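Aspartokinase (Synechocystis, PDB 3L76) probably catalyses the ATP-dependent phosphorylation of aspartate to 4-phospho-L-aspartate, an early step towards lysine and threonine, and binds both amino acids at its ACT domains. Local coordinates at residues 456-459 / 460-463. Numbering follows the deposited sequence.
Sequences PGMA and AQLF. With THR (threonine), chain D.
Gln461 N, Leu462 N and Phe463 N donate in turn to Gly457 O, Met458 O and Ala459 O, at 3.0, 3.2 and 3.0 Å, which forms the first turn of helix 458-468 in an ACT domain. Gly457 is the N-cap. Its positive phi of 91° would press a CB against the preceding carbonyl O, so the position suits glycine. The open end of the helix receives the carboxylate of a bound threonine. Ala459 N donates to OXT of that threonine at 3.0 Å, with an N-H...O angle of 161°. A water links the same OXT to Ala460 N and, more weakly, to Gly457 N. The helix N-terminus would probably favour this negative charge. Asn385 of the preceding ACT domain also hydrogen-bonds the threonine, which marks an effector site between two ACT domains. Met458 and Gln461 run side by side on one flank, with Met458 CE 4.0 Å from Gln461 OE1. Phe463 has CG anti to its carbonyl carbon (chi1 -70°). This brings the ring edge at CD2 to Ala459 O, near the ring plane. Phe463 CD2 lies 4.4 Å from Ala459 CB. Without the ring, as with an alanine at Phe463, Phe495 is likely to lose its edge-to-face partner, and a gap would open beside Ala459. Met458 and Leu462 pack on strand 437-453 and Trp516. Ala459, Ala460 and Phe463 face helix 371-381 of the preceding ACT domain.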
loop_
_atom_site.group_PDB
_atom_site.type_symbol
_atom_site.label_atom_id
_atom_site.label_comp_id
_atom_site.label_asym_id
_atom_site.label_seq_id
_atom_site.Cartn_x
_atom_site.Cartn_y
_atom_site.Cartn_z
ATOM N N PRO A 456 -35.051 -36.372 14.456
ATOM C CA PRO A 456 -33.755 -35.678 14.416
ATOM C C PRO A 456 -33.095 -35.681 13.042
ATOM O O PRO A 456 -33.213 -36.661 12.308
ATOM C CB PRO A 456 -32.909 -36.460 15.424
ATOM C CG PRO A 456 -33.936 -37.065 16.390
ATOM C CD PRO A 456 -35.072 -37.444 15.471
ATOM N N GLY A 457 -32.431 -34.578 12.701
ATOM C CA GLY A 457 -31.681 -34.488 11.464
ATOM C C GLY A 457 -32.419 -33.945 10.245
ATOM O O GLY A 457 -31.800 -33.607 9.239
ATOM N N MET A 458 -33.740 -33.853 10.320
ATOM C CA MET A 458 -34.511 -33.374 9.177
ATOM C C MET A 458 -34.221 -31.907 8.848
ATOM O O MET A 458 -33.856 -31.596 7.724
ATOM C CB MET A 458 -36.001 -33.628 9.389
ATOM C CG MET A 458 -36.349 -35.105 9.544
ATOM S SD MET A 458 -35.947 -36.083 8.065
ATOM C CE MET A 458 -34.485 -36.934 8.592
ATOM N N ALA A 459 -34.368 -31.016 9.826
ATOM C CA ALA A 459 -34.015 -29.606 9.638
ATOM C C ALA A 459 -32.544 -29.435 9.252
ATOM O O ALA A 459 -32.199 -28.589 8.434
ATOM C CB ALA A 459 -34.315 -28.799 10.903
ATOM N N ALA A 460 -31.678 -30.221 9.879
ATOM C CA ALA A 460 -30.261 -30.210 9.552
ATOM C C ALA A 460 -30.054 -30.431 8.066
ATOM O O ALA A 460 -29.345 -29.669 7.406
ATOM C CB ALA A 460 -29.498 -31.276 10.359
ATOM N N GLN A 461 -30.681 -31.470 7.533
ATOM C CA GLN A 461 -30.441 -31.831 6.141
ATOM C C GLN A 461 -31.011 -30.821 5.138
ATOM O O GLN A 461 -30.433 -30.604 4.077
ATOM C CB GLN A 461 -30.854 -33.287 5.854
ATOM C CG GLN A 461 -32.121 -33.489 5.051
ATOM C CD GLN A 461 -32.463 -34.963 4.920
ATOM O OE1 GLN A 461 -31.973 -35.792 5.690
ATOM N NE2 GLN A 461 -33.302 -35.295 3.948
ATOM N N LEU A 462 -32.107 -30.170 5.502
ATOM C CA LEU A 462 -32.713 -29.180 4.627
ATOM C C LEU A 462 -31.892 -27.905 4.613
ATOM O O LEU A 462 -31.634 -27.324 3.561
ATOM C CB LEU A 462 -34.137 -28.875 5.080
ATOM C CG LEU A 462 -35.121 -30.040 4.964
ATOM C CD1 LEU A 462 -36.308 -29.810 5.855
ATOM C CD2 LEU A 462 -35.548 -30.265 3.515
ATOM N N PHE A 463 -31.472 -27.469 5.790
ATOM C CA PHE A 463 -30.731 -26.226 5.882
ATOM C C PHE A 463 -29.259 -26.374 5.540
ATOM O O PHE A 463 -28.647 -25.409 5.080
ATOM C CB PHE A 463 -30.974 -25.523 7.215
ATOM C CG PHE A 463 -32.341 -24.984 7.325
ATOM C CD1 PHE A 463 -32.675 -23.813 6.689
ATOM C CD2 PHE A 463 -33.320 -25.680 7.998
ATOM C CE1 PHE A 463 -33.960 -23.326 6.748
ATOM C CE2 PHE A 463 -34.602 -25.198 8.047
ATOM C CZ PHE A 463 -34.923 -24.024 7.414
HETATM N N THR D . -37.936 -32.441 14.395
HETATM C CA THR D . -37.159 -32.221 13.177
HETATM C C THR D . -35.679 -32.178 13.515
HETATM O O THR D . -35.306 -32.153 14.703
HETATM C CB THR D . -37.537 -30.914 12.467
HETATM O OG1 THR D . -37.292 -29.805 13.348
HETATM C CG2 THR D . -39.016 -30.937 12.031
HETATM O OXT THR D . -34.848 -32.176 12.596
HETATM O O HOH W 1 -32.127 -31.455 12.585
#